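PDB 5AX6: CofB from Escherichia coli, which serves as a homotrimeric minor pilin subunit of the type IVb CFA/III pilus and probably takes part in its assembly. Local coordinates for residues A[62-67]-A[179-184]. Sequence-based numbering, arbitrary orientation.
Sequences DLNSTM and DIYVVE
Leu63 meets Tyr181 where a type I beta turn, Asp62 to Ser65, packs on strand 179-185 in the pilin domain; the strand lies between 220-227 and 194-198 in the domain's antiparallel sheet. The turn is closed by the backbone bond from Ser65 N to Asp62 O, and Asp62 OD1 adds an Asx turn by accepting from Asn64 N at 2.8 Å, Asn64 N meeting OD1 from above the carboxylate plane, 36° out of it. The CB of Leu63 is directed at the strand and lies 3.4 Å from the phenolic OH of Tyr181; farther out, Leu63 CD2 is near ring atom CE2, and Leu63 CD1 reaches Asp179 CB at 4.2 Å. The carbonyl O of Leu63 sits 3.8 Å above one face of the Tyr181 ring, displaced toward the rim, and is also hydrogen-bonded to Arg224, whose cation makes a cation-pi contact with the same ring. Asn64 comes up at the ring edge, its amide plane turned 66° from that of the ring. The phenol OH of Tyr181 is hydrogen-bonded to OE1 of Gln48 of the second subunit, which also packs on Leu63, Asn64 and Asp179, so the turn and strand together form part of a subunit interface in the trimer. A phenylalanine in place of Tyr181 would probably leave Gln48 of the second subunit without this hydrogen-bonding mate and open a small gap beside Leu63 CB. Beyond the turn, the CB of Met67 is again directed at the strand, and Met67, with Val183, also packs on Leu195. Met67 CG is anti to the carbonyl carbon (chi1 -68°) and the chain stays extended to the sulphur, where Met67 SD touches Val183 CG1 at 4.0 Å.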
loop_
_atom_site.group_PDB
_atom_site.type_symbol
_atom_site.label_atom_id
_atom_site.label_comp_id
_atom_site.label_asym_id
_atom_site.label_seq_id
_atom_site.Cartn_x
_atom_site.Cartn_y
_atom_site.Cartn_z
ATOM N N ASP A 62 -45.723 1.215 1.673
ATOM C CA ASP A 62 -46.078 0.823 0.314
ATOM C C ASP A 62 -46.082 2.065 -0.576
ATOM O O ASP A 62 -46.766 3.037 -0.270
ATOM C CB ASP A 62 -47.453 0.131 0.313
ATOM C CG ASP A 62 -47.830 -0.469 -1.042
ATOM O OD1 ASP A 62 -47.440 0.067 -2.102
ATOM O OD2 ASP A 62 -48.550 -1.487 -1.038
ATOM N N LEU A 63 -45.314 2.038 -1.662
ATOM C CA LEU A 63 -45.251 3.175 -2.583
ATOM C C LEU A 63 -46.626 3.605 -3.102
ATOM O O LEU A 63 -46.819 4.754 -3.529
ATOM C CB LEU A 63 -44.343 2.845 -3.763
ATOM C CG LEU A 63 -42.841 2.980 -3.507
ATOM C CD1 LEU A 63 -42.052 2.239 -4.588
ATOM C CD2 LEU A 63 -42.448 4.453 -3.458
ATOM N N ASN A 64 -47.583 2.683 -3.063
ATOM C CA ASN A 64 -48.893 2.953 -3.634
ATOM C C ASN A 64 -49.927 3.377 -2.601
ATOM O O ASN A 64 -51.062 3.692 -2.950
ATOM C CB ASN A 64 -49.380 1.723 -4.407
ATOM C CG ASN A 64 -48.491 1.407 -5.585
ATOM O OD1 ASN A 64 -48.340 2.225 -6.494
ATOM N ND2 ASN A 64 -47.876 0.230 -5.572
ATOM N N SER A 65 -49.532 3.408 -1.334
ATOM C CA SER A 65 -50.459 3.765 -0.264
ATOM C C SER A 65 -50.627 5.268 -0.171
ATOM O O SER A 65 -49.820 6.020 -0.718
ATOM C CB SER A 65 -49.974 3.222 1.076
ATOM O OG SER A 65 -49.865 1.812 1.028
ATOM N N THR A 66 -51.676 5.696 0.532
ATOM C CA THR A 66 -51.982 7.113 0.695
ATOM C C THR A 66 -50.852 7.890 1.359
ATOM O O THR A 66 -50.359 7.488 2.412
ATOM C CB THR A 66 -53.223 7.317 1.557
ATOM O OG1 THR A 66 -54.216 6.348 1.201
ATOM C CG2 THR A 66 -53.761 8.740 1.372
ATOM N N MET A 67 -50.485 9.015 0.756
ATOM C CA MET A 67 -49.488 9.917 1.324
ATOM C C MET A 67 -50.083 10.668 2.504
ATOM O O MET A 67 -51.282 10.967 2.512
ATOM C CB MET A 67 -48.999 10.907 0.265
ATOM C CG MET A 67 -48.187 10.275 -0.861
ATOM S SD MET A 67 -47.792 11.484 -2.154
ATOM C CE MET A 67 -46.867 12.676 -1.198
ATOM N N ASP A 179 -38.204 4.805 -7.068
ATOM C CA ASP A 179 -39.194 5.038 -8.107
ATOM C C ASP A 179 -39.538 6.514 -8.176
ATOM O O ASP A 179 -39.080 7.331 -7.351
ATOM C CB ASP A 179 -40.470 4.208 -7.885
ATOM C CG ASP A 179 -41.059 3.672 -9.203
ATOM O OD1 ASP A 179 -41.062 4.407 -10.223
ATOM O OD2 ASP A 179 -41.497 2.503 -9.229
ATOM N N ILE A 180 -40.348 6.838 -9.174
ATOM C CA ILE A 180 -40.775 8.198 -9.437
ATOM C C ILE A 180 -42.264 8.163 -9.712
ATOM O O ILE A 180 -42.700 7.456 -10.609
ATOM C CB ILE A 180 -40.041 8.793 -10.646
ATOM C CG1 ILE A 180 -38.535 8.859 -10.368
ATOM C CG2 ILE A 180 -40.618 10.154 -10.994
ATOM C CD1 ILE A 180 -37.706 9.217 -11.584
ATOM N N TYR A 181 -43.036 8.910 -8.931
ATOM C CA TYR A 181 -44.482 8.944 -9.099
ATOM C C TYR A 181 -44.929 10.332 -9.497
ATOM O O TYR A 181 -44.319 11.331 -9.109
ATOM C CB TYR A 181 -45.202 8.529 -7.809
ATOM C CG TYR A 181 -45.304 7.047 -7.587
ATOM C CD1 TYR A 181 -46.526 6.397 -7.684
ATOM C CD2 TYR A 181 -44.181 6.289 -7.290
ATOM C CE1 TYR A 181 -46.627 5.030 -7.475
ATOM C CE2 TYR A 181 -44.266 4.929 -7.078
ATOM C CZ TYR A 181 -45.495 4.303 -7.170
ATOM O OH TYR A 181 -45.581 2.946 -6.963
ATOM N N VAL A 182 -46.012 10.394 -10.263
ATOM C CA VAL A 182 -46.666 11.663 -10.538
ATOM C C VAL A 182 -47.615 11.979 -9.386
ATOM O O VAL A 182 -48.394 11.116 -8.956
ATOM C CB VAL A 182 -47.441 11.624 -11.870
ATOM C CG1 VAL A 182 -48.228 12.905 -12.067
ATOM C CG2 VAL A 182 -46.486 11.390 -13.026
ATOM N N VAL A 183 -47.544 13.201 -8.867
ATOM C CA VAL A 183 -48.462 13.605 -7.817
ATOM C C VAL A 183 -49.207 14.866 -8.227
ATOM O O VAL A 183 -48.802 15.558 -9.154
ATOM C CB VAL A 183 -47.730 13.811 -6.468
ATOM C CG1 VAL A 183 -47.156 12.470 -5.988
ATOM C CG2 VAL A 183 -46.623 14.867 -6.586
ATOM N N GLU A 184 -50.310 15.141 -7.546
ATOM C CA GLU A 184 -51.146 16.267 -7.901
ATOM C C GLU A 184 -51.782 16.875 -6.667
ATOM O O GLU A 184 -51.937 16.219 -5.630
ATOM C CB GLU A 184 -52.237 15.836 -8.895
ATOM C CG GLU A 184 -53.193 14.803 -8.320
ATOM C CD GLU A 184 -54.239 14.316 -9.316
ATOM O OE1 GLU A 184 -53.884 13.587 -10.271
ATOM O OE2 GLU A 184 -55.427 14.659 -9.133
#